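Local coordinates for protein trans-2-enoyl-CoA reductase (Treponema denticola ATCC 35405, PDB 4GGO) that catalyses the NADH-dependent reduction of trans-2-enoyl-CoA to saturated acyl-CoA, such as crotonyl-CoA to butyryl-CoA, in fatty acid synthesis, at residues C24-G27 with V28-Q31; L101-D104 with E105-R109; I32-T35 with K36-T40; R67-A71 with F72-A76. All coordinates share one frame; numbering follows the deposited sequence.

Contact 1: residues C24-G27 with V28-Q31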
ATOM      1  N   CYS A  24      -5.468  -8.242  14.045  1.00 25.61           N
ATOM      2  CA  CYS A  24      -5.811  -7.495  12.840  1.00 25.55           C
ATOM      3  C   CYS A  24      -6.862  -6.435  13.150  1.00 32.18           C
ATOM      4  O   CYS A  24      -6.788  -5.309  12.659  1.00 28.88           O
ATOM      5  CB  CYS A  24      -6.318  -8.438  11.746  1.00 29.67           C
ATOM      6  SG  CYS A  24      -5.061  -9.555  11.077  1.00 28.23           S
ATOM      7  N   LYS A  25      -7.840  -6.809  13.971  1.00 32.70           N
ATOM      8  CA  LYS A  25      -8.898  -5.892  14.383  1.00 32.48           C
ATOM      9  C   LYS A  25      -8.323  -4.696  15.134  1.00 31.24           C
ATOM     10  O   LYS A  25      -8.649  -3.548  14.835  1.00 27.44           O
ATOM     11  CB  LYS A  25      -9.919  -6.618  15.262  1.00 28.09           C
ATOM     12  CG  LYS A  25     -10.986  -5.711  15.853  1.00 36.04           C
ATOM     13  CD  LYS A  25     -11.952  -6.495  16.728  1.00 41.99           C
ATOM     14  CE  LYS A  25     -13.046  -5.596  17.289  1.00 51.16           C
ATOM     15  NZ  LYS A  25     -14.023  -6.358  18.117  1.00 58.54           N
ATOM     16  N   LYS A  26      -7.463  -4.978  16.107  1.00 27.18           N
ATOM     17  CA  LYS A  26      -6.818  -3.934  16.898  1.00 34.79           C
ATOM     18  C   LYS A  26      -5.975  -3.022  16.012  1.00 33.86           C
ATOM     19  O   LYS A  26      -5.912  -1.812  16.233  1.00 32.98           O
ATOM     20  CB  LYS A  26      -5.950  -4.560  17.992  1.00 33.51           C
ATOM     21  CG  LYS A  26      -5.241  -3.562  18.894  1.00 33.79           C
ATOM     22  CD  LYS A  26      -6.225  -2.694  19.657  1.00 34.66           C
ATOM     23  CE  LYS A  26      -5.547  -2.000  20.829  1.00 36.92           C
ATOM     24  NZ  LYS A  26      -4.328  -1.251  20.413  1.00 43.78           N
ATOM     25  N   GLY A  27      -5.335  -3.611  15.005  1.00 31.88           N
ATOM     26  CA  GLY A  27      -4.529  -2.857  14.062  1.00 26.55           C
ATOM     27  C   GLY A  27      -5.359  -1.853  13.285  1.00 30.19           C
ATOM     28  O   GLY A  27      -4.928  -0.724  13.051  1.00 25.17           O
ATOM     29  N   VAL A  28      -6.557  -2.266  12.884  1.00 29.78           N
ATOM     30  CA  VAL A  28      -7.473  -1.382  12.174  1.00 25.35           C
ATOM     31  C   VAL A  28      -7.978  -0.281  13.101  1.00 26.85           C
ATOM     32  O   VAL A  28      -8.037   0.887  12.718  1.00 21.86           O
ATOM     33  CB  VAL A  28      -8.672  -2.160  11.591  1.00 28.06           C
ATOM     34  CG1 VAL A  28      -9.693  -1.205  10.990  1.00 21.96           C
ATOM     35  CG2 VAL A  28      -8.197  -3.165  10.552  1.00 24.68           C
ATOM     36  N   GLU A  29      -8.330  -0.661  14.327  1.00 30.52           N
ATOM     37  CA  GLU A  29      -8.840   0.288  15.311  1.00 30.79           C
ATOM     38  C   GLU A  29      -7.814   1.356  15.679  1.00 27.11           C
ATOM     39  O   GLU A  29      -8.164   2.522  15.858  1.00 23.37           O
ATOM     40  CB  GLU A  29      -9.315  -0.441  16.570  1.00 32.82           C
ATOM     41  CG  GLU A  29     -10.630  -1.182  16.396  1.00 31.77           C
ATOM     42  CD  GLU A  29     -11.036  -1.953  17.637  1.00 49.50           C
ATOM     43  OE1 GLU A  29     -10.143  -2.339  18.418  1.00 49.24           O
ATOM     44  OE2 GLU A  29     -12.252  -2.169  17.831  1.00 50.92           O
ATOM     45  N   ASP A  30      -6.549   0.954  15.792  1.00 24.91           N
ATOM     46  CA  ASP A  30      -5.480   1.896  16.110  1.00 29.94           C
ATOM     47  C   ASP A  30      -5.310   2.934  15.006  1.00 27.40           C
ATOM     48  O   ASP A  30      -5.028   4.100  15.280  1.00 22.35           O
ATOM     49  CB  ASP A  30      -4.155   1.167  16.352  1.00 37.48           C
ATOM     50  CG  ASP A  30      -4.133   0.418  17.670  1.00 41.93           C
ATOM     51  OD1 ASP A  30      -5.056   0.619  18.488  1.00 44.48           O
ATOM     52  OD2 ASP A  30      -3.186  -0.367  17.893  1.00 43.62           O
ATOM     53  N   GLN A  31      -5.482   2.506  13.759  1.00 21.30           N
ATOM     54  CA  GLN A  31      -5.378   3.420  12.627  1.00 23.44           C
ATOM     55  C   GLN A  31      -6.551   4.394  12.620  1.00 24.77           C
ATOM     56  O   GLN A  31      -6.389   5.570  12.293  1.00 25.24           O
ATOM     57  CB  GLN A  31      -5.318   2.652  11.307  1.00 22.36           C
ATOM     58  CG  GLN A  31      -4.048   1.834  11.121  1.00 26.55           C
ATOM     59  CD  GLN A  31      -3.999   1.135   9.776  1.00 35.41           C
ATOM     60  OE1 GLN A  31      -4.124   1.771   8.728  1.00 27.89           O
ATOM     61  NE2 GLN A  31      -3.823  -0.182   9.799  1.00 25.55           N
TER
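Lys26 sets out with CG anti to its backbone N (chi1 -179°), then bends at chi2 and again at chi4 (53°). These two bends carry NZ back toward Asp30, one turn later. The Asp30 carboxylate leans to meet it, its CG beside the backbone N (chi1 -73°). The result is a salt bridge. Lys26 NZ lies 2.8 Å from Asp30 OD1 and uses that oxygen's syn lone pair. A weaker bond of 2.9 Å joins Lys26 NZ to Asp30 OD2. The same ammonium also donates to the backbone O of Glu387, so an acid and a carbonyl fix it together. Lys25 and Glu29 form a looser pair. The extended lysine passes its CE 3.6 Å from Glu29 OE2, but its NZ stays 4.6 Å from that oxygen, too far for a salt bridge. Farther along, Gln31 brings CG to 3.3 Å from Gly27 O, and its NE2 makes a weak bond to the same oxygen. Val28 turns another way, onto Asn99, Ala102 and Ile68. This is an i to i+4 salt bridge on an amphipathic helix, 21-38, whose apolar side packs on helices 61-74 and 95-110.

Contact 2: residues L101-D104 with E105-R109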
ATOM      1  N   LEU A 101     -13.378  -6.998   7.735  1.00 28.20           N
ATOM      2  CA  LEU A 101     -14.436  -7.235   8.711  1.00 33.42           C
ATOM      3  C   LEU A 101     -14.396  -6.174   9.802  1.00 31.23           C
ATOM      4  O   LEU A 101     -15.431  -5.648  10.207  1.00 29.17           O
ATOM      5  CB  LEU A 101     -14.300  -8.626   9.334  1.00 32.59           C
ATOM      6  CG  LEU A 101     -14.472  -9.832   8.410  1.00 37.40           C
ATOM      7  CD1 LEU A 101     -14.398 -11.123   9.211  1.00 39.17           C
ATOM      8  CD2 LEU A 101     -15.779  -9.749   7.636  1.00 30.61           C
ATOM      9  N   ALA A 102     -13.190  -5.865  10.268  1.00 26.08           N
ATOM     10  CA  ALA A 102     -12.999  -4.851  11.297  1.00 29.32           C
ATOM     11  C   ALA A 102     -13.427  -3.477  10.798  1.00 30.00           C
ATOM     12  O   ALA A 102     -14.093  -2.730  11.513  1.00 29.94           O
ATOM     13  CB  ALA A 102     -11.550  -4.826  11.753  1.00 29.80           C
ATOM     14  N   PHE A 103     -13.049  -3.153   9.565  1.00 30.63           N
ATOM     15  CA  PHE A 103     -13.394  -1.863   8.976  1.00 29.10           C
ATOM     16  C   PHE A 103     -14.902  -1.680   8.861  1.00 32.08           C
ATOM     17  O   PHE A 103     -15.452  -0.692   9.349  1.00 28.49           O
ATOM     18  CB  PHE A 103     -12.746  -1.695   7.599  1.00 22.64           C
ATOM     19  CG  PHE A 103     -13.026  -0.363   6.960  1.00 26.81           C
ATOM     20  CD1 PHE A 103     -14.146  -0.182   6.159  1.00 25.23           C
ATOM     21  CD2 PHE A 103     -12.177   0.710   7.167  1.00 25.00           C
ATOM     22  CE1 PHE A 103     -14.410   1.044   5.580  1.00 28.40           C
ATOM     23  CE2 PHE A 103     -12.435   1.938   6.587  1.00 27.70           C
ATOM     24  CZ  PHE A 103     -13.553   2.106   5.795  1.00 25.12           C
ATOM     25  N   ASP A 104     -15.560  -2.627   8.199  1.00 28.48           N
ATOM     26  CA  ASP A 104     -16.999  -2.545   7.964  1.00 34.25           C
ATOM     27  C   ASP A 104     -17.787  -2.492   9.269  1.00 33.52           C
ATOM     28  O   ASP A 104     -18.796  -1.795   9.366  1.00 33.79           O
ATOM     29  CB  ASP A 104     -17.473  -3.717   7.101  1.00 30.11           C
ATOM     30  CG  ASP A 104     -17.021  -3.596   5.658  1.00 35.59           C
ATOM     31  OD1 ASP A 104     -16.788  -2.458   5.199  1.00 37.06           O
ATOM     32  OD2 ASP A 104     -16.903  -4.638   4.981  1.00 37.56           O
ATOM     33  N   GLU A 105     -17.316  -3.229  10.269  1.00 33.36           N
ATOM     34  CA  GLU A 105     -17.944  -3.222  11.584  1.00 33.03           C
ATOM     35  C   GLU A 105     -17.811  -1.849  12.235  1.00 38.07           C
ATOM     36  O   GLU A 105     -18.758  -1.343  12.841  1.00 33.15           O
ATOM     37  CB  GLU A 105     -17.324  -4.302  12.473  1.00 41.62           C
ATOM     38  CG  GLU A 105     -17.948  -4.418  13.851  1.00 47.98           C
ATOM     39  CD  GLU A 105     -17.668  -5.761  14.499  1.00 52.14           C
ATOM     40  OE1 GLU A 105     -17.650  -6.779  13.774  1.00 60.01           O
ATOM     41  OE2 GLU A 105     -17.465  -5.801  15.731  1.00 59.30           O
ATOM     42  N   ALA A 106     -16.634  -1.247  12.100  1.00 32.42           N
ATOM     43  CA  ALA A 106     -16.389   0.083  12.646  1.00 31.84           C
ATOM     44  C   ALA A 106     -17.186   1.138  11.888  1.00 29.95           C
ATOM     45  O   ALA A 106     -17.745   2.055  12.489  1.00 32.25           O
ATOM     46  CB  ALA A 106     -14.903   0.408  12.607  1.00 31.21           C
ATOM     47  N   ALA A 107     -17.234   1.000  10.566  1.00 26.06           N
ATOM     48  CA  ALA A 107     -17.954   1.945   9.718  1.00 29.58           C
ATOM     49  C   ALA A 107     -19.452   1.913  10.001  1.00 35.24           C
ATOM     50  O   ALA A 107     -20.120   2.947   9.978  1.00 32.10           O
ATOM     51  CB  ALA A 107     -17.685   1.649   8.252  1.00 25.01           C
ATOM     52  N   LYS A 108     -19.971   0.720  10.267  1.00 32.23           N
ATOM     53  CA  LYS A 108     -21.385   0.548  10.578  1.00 35.38           C
ATOM     54  C   LYS A 108     -21.709   1.221  11.908  1.00 36.36           C
ATOM     55  O   LYS A 108     -22.755   1.854  12.058  1.00 37.60           O
ATOM     56  CB  LYS A 108     -21.737  -0.942  10.629  1.00 38.98           C
ATOM     57  CG  LYS A 108     -23.218  -1.255  10.452  1.00 52.51           C
ATOM     58  CD  LYS A 108     -23.929  -1.419  11.787  1.00 49.26           C
ATOM     59  CE  LYS A 108     -25.342  -1.948  11.590  1.00 49.91           C
ATOM     60  NZ  LYS A 108     -26.020  -2.226  12.886  1.00 56.60           N
ATOM     61  N   ARG A 109     -20.796   1.089  12.864  1.00 30.57           N
ATOM     62  CA  ARG A 109     -20.966   1.683  14.185  1.00 38.83           C
ATOM     63  C   ARG A 109     -20.985   3.210  14.116  1.00 41.73           C
ATOM     64  O   ARG A 109     -21.674   3.869  14.897  1.00 43.11           O
ATOM     65  CB  ARG A 109     -19.859   1.197  15.128  1.00 40.39           C
ATOM     66  CG  ARG A 109     -19.964   1.724  16.548  1.00 44.17           C
ATOM     67  CD  ARG A 109     -19.059   0.958  17.504  1.00 45.77           C
ATOM     68  NE  ARG A 109     -17.658   0.988  17.094  1.00 50.67           N
ATOM     69  CZ  ARG A 109     -16.950  -0.090  16.767  1.00 51.63           C
ATOM     70  NH1 ARG A 109     -17.510  -1.292  16.808  1.00 47.09           N
ATOM     71  NH2 ARG A 109     -15.680   0.032  16.408  1.00 47.73           N
TER
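Phe103 and Ala107 meet one helical turn apart. The ring leaves the backbone with CG anti to N (chi1 -178°), and its CE1 comes to 4.3 Å from Ala107 CB. The methyl approaches the ring obliquely. In the backbone, Ala107 N bonds to Phe103 O at 2.7 Å, with the donor nearly along the C=O axis. This is the shortest of the four backbone bonds that cross here. The carboxylate of Asp104 is turned so that OD1 lies at the edge of the Phe103 ring, in its plane. Both of its oxygens are held from the next strand: Ser114 OG bonds to OD1, and Thr116 OG1 to OD2. The guanidinium of Arg67 adds a long, weak ion pair. The Phe103 ring in turn packs edge-to-face with that of Phe72. Ala102 and Ala106 are small residues on the side that faces helix 21-38. Ala106 CB sits 3.4 Å from Ala102 O, and its methyl also touches Phe72 and Ile32. On the outer side, Glu105 extends from a CB that is 3.2 Å from Leu101 O. Helix 95-110 is the crossover helix of a beta-alpha-beta unit, between parallel strands 77-82 and 114-118 of the Rossmann-type sheet.

Contact 3: residues I32-T35 with K36-T40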
ATOM      1  N   ILE A  32      -7.728   3.895  12.982  1.00 25.04           N
ATOM      2  CA  ILE A  32      -8.919   4.730  13.079  1.00 24.10           C
ATOM      3  C   ILE A  32      -8.744   5.781  14.170  1.00 23.22           C
ATOM      4  O   ILE A  32      -9.063   6.953  13.969  1.00 28.75           O
ATOM      5  CB  ILE A  32     -10.180   3.891  13.371  1.00 24.26           C
ATOM      6  CG1 ILE A  32     -10.452   2.926  12.218  1.00 21.73           C
ATOM      7  CG2 ILE A  32     -11.386   4.790  13.596  1.00 24.09           C
ATOM      8  CD1 ILE A  32     -11.572   1.950  12.493  1.00 26.56           C
ATOM      9  N   GLU A  33      -8.224   5.357  15.318  1.00 23.05           N
ATOM     10  CA  GLU A  33      -8.005   6.271  16.435  1.00 26.41           C
ATOM     11  C   GLU A  33      -7.011   7.369  16.073  1.00 27.87           C
ATOM     12  O   GLU A  33      -7.198   8.529  16.442  1.00 27.35           O
ATOM     13  CB  GLU A  33      -7.533   5.517  17.682  1.00 31.06           C
ATOM     14  CG  GLU A  33      -7.288   6.420  18.885  1.00 33.55           C
ATOM     15  CD  GLU A  33      -6.837   5.658  20.117  1.00 52.34           C
ATOM     16  OE1 GLU A  33      -6.857   4.410  20.089  1.00 61.14           O
ATOM     17  OE2 GLU A  33      -6.459   6.311  21.114  1.00 57.70           O
ATOM     18  N   TYR A  34      -5.957   7.005  15.346  1.00 22.38           N
ATOM     19  CA  TYR A  34      -4.979   7.991  14.906  1.00 24.46           C
ATOM     20  C   TYR A  34      -5.614   8.985  13.944  1.00 24.58           C
ATOM     21  O   TYR A  34      -5.403  10.192  14.056  1.00 23.03           O
ATOM     22  CB  TYR A  34      -3.773   7.328  14.233  1.00 17.25           C
ATOM     23  CG  TYR A  34      -2.777   8.336  13.697  1.00 20.65           C
ATOM     24  CD1 TYR A  34      -1.791   8.867  14.519  1.00 20.79           C
ATOM     25  CD2 TYR A  34      -2.832   8.767  12.376  1.00 17.50           C
ATOM     26  CE1 TYR A  34      -0.885   9.794  14.038  1.00 21.10           C
ATOM     27  CE2 TYR A  34      -1.930   9.696  11.889  1.00 15.27           C
ATOM     28  CZ  TYR A  34      -0.959  10.204  12.724  1.00 19.17           C
ATOM     29  OH  TYR A  34      -0.057  11.126  12.244  1.00 21.80           O
ATOM     30  N   THR A  35      -6.385   8.462  12.996  1.00 17.40           N
ATOM     31  CA  THR A  35      -7.021   9.283  11.972  1.00 20.53           C
ATOM     32  C   THR A  35      -7.957  10.330  12.574  1.00 24.97           C
ATOM     33  O   THR A  35      -7.999  11.474  12.119  1.00 24.38           O
ATOM     34  CB  THR A  35      -7.801   8.415  10.962  1.00 20.54           C
ATOM     35  OG1 THR A  35      -6.917   7.450  10.379  1.00 20.22           O
ATOM     36  CG2 THR A  35      -8.399   9.277   9.861  1.00 24.10           C
ATOM     37  N   LYS A  36      -8.705   9.936  13.601  1.00 26.39           N
ATOM     38  CA  LYS A  36      -9.608  10.857  14.284  1.00 27.66           C
ATOM     39  C   LYS A  36      -8.833  11.972  14.982  1.00 22.84           C
ATOM     40  O   LYS A  36      -9.322  13.095  15.111  1.00 27.64           O
ATOM     41  CB  LYS A  36     -10.484  10.110  15.293  1.00 24.05           C
ATOM     42  CG  LYS A  36     -11.508   9.178  14.662  1.00 33.56           C
ATOM     43  CD  LYS A  36     -12.318   8.452  15.725  1.00 37.77           C
ATOM     44  CE  LYS A  36     -13.410   7.597  15.104  1.00 42.22           C
ATOM     45  NZ  LYS A  36     -14.414   8.425  14.380  1.00 40.09           N
ATOM     46  N   LYS A  37      -7.622  11.658  15.427  1.00 25.13           N
ATOM     47  CA  LYS A  37      -6.775  12.642  16.093  1.00 23.25           C
ATOM     48  C   LYS A  37      -5.973  13.463  15.092  1.00 26.39           C
ATOM     49  O   LYS A  37      -5.605  14.603  15.368  1.00 23.22           O
ATOM     50  CB  LYS A  37      -5.813  11.960  17.066  1.00 31.58           C
ATOM     51  CG  LYS A  37      -6.486  11.194  18.186  1.00 34.99           C
ATOM     52  CD  LYS A  37      -5.449  10.599  19.126  1.00 46.79           C
ATOM     53  CE  LYS A  37      -6.108   9.789  20.227  1.00 52.91           C
ATOM     54  NZ  LYS A  37      -7.089  10.601  20.998  1.00 54.78           N
ATOM     55  N   ARG A  38      -5.697  12.878  13.930  1.00 23.04           N
ATOM     56  CA  ARG A  38      -4.873  13.535  12.922  1.00 22.29           C
ATOM     57  C   ARG A  38      -5.698  14.468  12.043  1.00 22.72           C
ATOM     58  O   ARG A  38      -5.319  15.617  11.808  1.00 25.72           O
ATOM     59  CB  ARG A  38      -4.151  12.495  12.064  1.00 22.21           C
ATOM     60  CG  ARG A  38      -3.306  13.086  10.950  1.00 18.32           C
ATOM     61  CD  ARG A  38      -2.239  14.016  11.501  1.00 24.06           C
ATOM     62  NE  ARG A  38      -1.379  14.547  10.447  1.00 21.74           N
ATOM     63  CZ  ARG A  38      -1.657  15.631   9.731  1.00 28.53           C
ATOM     64  NH1 ARG A  38      -2.782  16.303   9.949  1.00 21.30           N
ATOM     65  NH2 ARG A  38      -0.814  16.044   8.793  1.00 20.85           N
ATOM     66  N   ILE A  39      -6.827  13.967  11.554  1.00 23.95           N
ATOM     67  CA  ILE A  39      -7.713  14.765  10.718  1.00 22.67           C
ATOM     68  C   ILE A  39      -8.775  15.434  11.586  1.00 27.56           C
ATOM     69  O   ILE A  39      -9.897  14.941  11.711  1.00 22.81           O
ATOM     70  CB  ILE A  39      -8.388  13.904   9.634  1.00 21.93           C
ATOM     71  CG1 ILE A  39      -7.351  13.030   8.925  1.00 21.58           C
ATOM     72  CG2 ILE A  39      -9.114  14.780   8.628  1.00 20.54           C
ATOM     73  CD1 ILE A  39      -6.298  13.820   8.178  1.00 20.47           C
ATOM     74  N   THR A  40      -8.404  16.555  12.196  1.00 27.41           N
ATOM     75  CA  THR A  40      -9.307  17.284  13.079  1.00 30.14           C
ATOM     76  C   THR A  40     -10.117  18.318  12.310  1.00 27.53           C
ATOM     77  O   THR A  40      -9.859  18.575  11.135  1.00 24.21           O
ATOM     78  CB  THR A  40      -8.536  18.016  14.191  1.00 30.18           C
ATOM     79  OG1 THR A  40      -7.725  19.048  13.612  1.00 25.65           O
ATOM     80  CG2 THR A  40      -7.652  17.048  14.956  1.00 30.46           C
TER
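Arg38 runs alongside the ring of Tyr34, and its chain can be followed outward from CB. CB sits 3.3 Å from Tyr34 O and 3.6 Å from Tyr34 CE2, approaching the ring obliquely. CG, anti to the backbone N (chi1 178°), stays near the same ring atom, 3.8 Å from Tyr34 CE2. The chain bends at chi2, and CD then reaches the phenol end, 3.7 Å from Tyr34 OH. At the tip the guanidinium has that hydroxyl at its edge, near its plane. Ring and guanidinium planes are 72° apart, so the two are not stacked. The touching is done by the aliphatic part of the arginine. Three other pairs, each four residues apart, repeat this side-by-side layout. Glu33 and Lys37 point the same way, with Lys37 CE 3.6 Å from Glu33 OE2, but the charges remain 4.3 Å apart between Glu33 OE2 and Lys37 NZ. Lys36 lays CE against Ile32 CG2 and sends NZ on to a salt bridge with Glu110. In the third pair, Thr35 and Ile39, CG2 of the threonine meets Ile39 CG1, while its OG1 turns back to the backbone O of Gln31. The backbone bonds change near the end. Tyr34 O receives Arg38 N and, weakly, Lys37 N, whereas Ile39 N bonds well to Thr35 O at 2.8 Å. Ile39 leaves helical geometry. Thr40 then acts as N-cap, its OG1 bonding to Val43 N. The arrangement is a helix-to-helix junction, from the C-terminal end of helix 21-38 into helix 41-44.

Contact 4: residues R67-A71 with F72-A76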
ATOM      1  N   ARG A  67      -8.668   4.086   2.823  1.00 22.31           N
ATOM      2  CA  ARG A  67     -10.087   3.916   3.098  1.00 19.99           C
ATOM      3  C   ARG A  67     -10.416   4.453   4.486  1.00 21.91           C
ATOM      4  O   ARG A  67     -11.418   5.144   4.674  1.00 24.59           O
ATOM      5  CB  ARG A  67     -10.492   2.445   2.982  1.00 21.91           C
ATOM      6  CG  ARG A  67     -11.976   2.242   2.723  1.00 24.79           C
ATOM      7  CD  ARG A  67     -12.360   0.769   2.725  1.00 23.79           C
ATOM      8  NE  ARG A  67     -13.784   0.590   2.455  1.00 33.39           N
ATOM      9  CZ  ARG A  67     -14.414  -0.581   2.483  1.00 25.06           C
ATOM     10  NH1 ARG A  67     -13.748  -1.691   2.775  1.00 24.48           N
ATOM     11  NH2 ARG A  67     -15.712  -0.640   2.222  1.00 26.96           N
ATOM     12  N   ILE A  68      -9.557   4.142   5.452  1.00 20.00           N
ATOM     13  CA  ILE A  68      -9.730   4.605   6.825  1.00 20.47           C
ATOM     14  C   ILE A  68      -9.676   6.132   6.926  1.00 25.16           C
ATOM     15  O   ILE A  68     -10.490   6.745   7.619  1.00 20.53           O
ATOM     16  CB  ILE A  68      -8.677   3.976   7.763  1.00 20.90           C
ATOM     17  CG1 ILE A  68      -8.941   2.477   7.923  1.00 17.75           C
ATOM     18  CG2 ILE A  68      -8.678   4.660   9.123  1.00 20.41           C
ATOM     19  CD1 ILE A  68      -7.939   1.772   8.807  1.00 18.37           C
ATOM     20  N   THR A  69      -8.722   6.742   6.227  1.00 22.12           N
ATOM     21  CA  THR A  69      -8.591   8.196   6.233  1.00 22.46           C
ATOM     22  C   THR A  69      -9.822   8.864   5.619  1.00 24.18           C
ATOM     23  O   THR A  69     -10.337   9.848   6.150  1.00 24.46           O
ATOM     24  CB  THR A  69      -7.325   8.663   5.483  1.00 23.46           C
ATOM     25  OG1 THR A  69      -6.164   8.081   6.088  1.00 18.66           O
ATOM     26  CG2 THR A  69      -7.204  10.183   5.531  1.00 23.68           C
ATOM     27  N   ALA A  70     -10.292   8.320   4.502  1.00 18.37           N
ATOM     28  CA  ALA A  70     -11.467   8.862   3.827  1.00 23.02           C
ATOM     29  C   ALA A  70     -12.717   8.717   4.687  1.00 23.27           C
ATOM     30  O   ALA A  70     -13.495   9.658   4.828  1.00 22.06           O
ATOM     31  CB  ALA A  70     -11.670   8.185   2.479  1.00 16.12           C
ATOM     32  N   ALA A  71     -12.896   7.536   5.268  1.00 22.49           N
ATOM     33  CA  ALA A  71     -14.101   7.236   6.034  1.00 28.76           C
ATOM     34  C   ALA A  71     -14.110   7.886   7.416  1.00 30.04           C
ATOM     35  O   ALA A  71     -15.055   8.583   7.772  1.00 24.79           O
ATOM     36  CB  ALA A  71     -14.296   5.728   6.153  1.00 27.40           C
ATOM     37  N   PHE A  72     -13.056   7.658   8.194  1.00 21.79           N
ATOM     38  CA  PHE A  72     -13.056   8.086   9.589  1.00 21.34           C
ATOM     39  C   PHE A  72     -12.415   9.451   9.818  1.00 27.68           C
ATOM     40  O   PHE A  72     -12.454   9.984  10.927  1.00 28.17           O
ATOM     41  CB  PHE A  72     -12.405   7.021  10.473  1.00 24.34           C
ATOM     42  CG  PHE A  72     -13.117   5.701  10.439  1.00 30.86           C
ATOM     43  CD1 PHE A  72     -14.273   5.504  11.175  1.00 28.53           C
ATOM     44  CD2 PHE A  72     -12.642   4.662   9.657  1.00 26.47           C
ATOM     45  CE1 PHE A  72     -14.935   4.291  11.140  1.00 28.47           C
ATOM     46  CE2 PHE A  72     -13.299   3.447   9.620  1.00 23.38           C
ATOM     47  CZ  PHE A  72     -14.448   3.262  10.363  1.00 27.90           C
ATOM     48  N   GLY A  73     -11.833  10.016   8.767  1.00 27.88           N
ATOM     49  CA  GLY A  73     -11.265  11.349   8.847  1.00 23.51           C
ATOM     50  C   GLY A  73     -12.168  12.379   8.199  1.00 28.75           C
ATOM     51  O   GLY A  73     -12.271  13.514   8.667  1.00 26.64           O
ATOM     52  N   TYR A  74     -12.836  11.981   7.121  1.00 23.76           N
ATOM     53  CA  TYR A  74     -13.647  12.913   6.346  1.00 26.63           C
ATOM     54  C   TYR A  74     -15.129  12.542   6.301  1.00 27.24           C
ATOM     55  O   TYR A  74     -15.957  13.335   5.855  1.00 24.57           O
ATOM     56  CB  TYR A  74     -13.080  13.062   4.931  1.00 19.96           C
ATOM     57  CG  TYR A  74     -11.737  13.758   4.894  1.00 26.36           C
ATOM     58  CD1 TYR A  74     -11.653  15.142   4.808  1.00 24.57           C
ATOM     59  CD2 TYR A  74     -10.554  13.031   4.955  1.00 23.91           C
ATOM     60  CE1 TYR A  74     -10.429  15.785   4.778  1.00 24.85           C
ATOM     61  CE2 TYR A  74      -9.324  13.664   4.926  1.00 25.02           C
ATOM     62  CZ  TYR A  74      -9.269  15.042   4.838  1.00 23.41           C
ATOM     63  OH  TYR A  74      -8.050  15.678   4.807  1.00 20.76           O
ATOM     64  N   GLY A  75     -15.459  11.341   6.767  1.00 28.43           N
ATOM     65  CA  GLY A  75     -16.842  10.900   6.820  1.00 29.07           C
ATOM     66  C   GLY A  75     -17.363  10.412   5.482  1.00 35.31           C
ATOM     67  O   GLY A  75     -18.572  10.340   5.265  1.00 27.74           O
ATOM     68  N   ALA A  76     -16.447  10.068   4.583  1.00 24.48           N
ATOM     69  CA  ALA A  76     -16.817   9.684   3.225  1.00 27.83           C
ATOM     70  C   ALA A  76     -17.433   8.294   3.146  1.00 28.99           C
ATOM     71  O   ALA A  76     -17.147   7.423   3.968  1.00 26.13           O
ATOM     72  CB  ALA A  76     -15.611   9.775   2.300  1.00 26.98           C
TER
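Ala70 O is gripped by two backbone N-H groups from farther along the chain. Ala76 N reaches it at 3.0 Å in a fairly straight bond of 160°, its donor tilted from the carbonyl plane. Tyr74 N adds a weak bond of 3.3 Å to Ala70 O. The next carbonyl is also used: Gly75 N bonds weakly to Ala71 O, and Gly75 CA makes a CH...O contact with it. Gly75 has positive phi and turns the chain back over the last turn. This brings Ala76 CB to 4.3 Å from Ala70 CB. Two residues before Ala70, Ile68 O takes a bond of 2.8 Å from Phe72 N. Phe72 CG lies beside its own backbone N (chi1 -61°), which swings the ring edge toward Ile68 O, and CD2 packs on Ile68 CG2 at 4.0 Å. Tyr74 lies beside Thr69, its ring edge near Thr69 O, with CD2 3.4 Å from that atom. Gly73 N and Tyr74 N both bond weakly to Thr69 O. Gly73 O accepts a hydrogen bond from Lys44 NZ. The chemistry implies a helix end closed mainly by the Ala76 N bond to Ala70 O, with weaker help from Gly75, as the chain turns at Gly75 into strand 77-82.

How the contacts relate
From the N terminus, helix 21-38 carries contact 1 and then contact 3, which follow directly on one another. Contact 4 comes next, at the end of helix 61-74, and contact 2 last, on helix 95-110. All four are local contacts within continuous stretches of chain, in series; none nests in or crosses another, and none closes a long loop. Side chains link them in space. Val28 and Lys25 of contact 1 rest on Ala102 of contact 2. Ile68 of contact 4 reaches Gln31 of contact 1 and Thr35 of contact 3. Ile32 of contact 3 touches both Phe72 and Ala106. Together they tie helix 21-38 to two crossover helices of the Rossmann-type sheet.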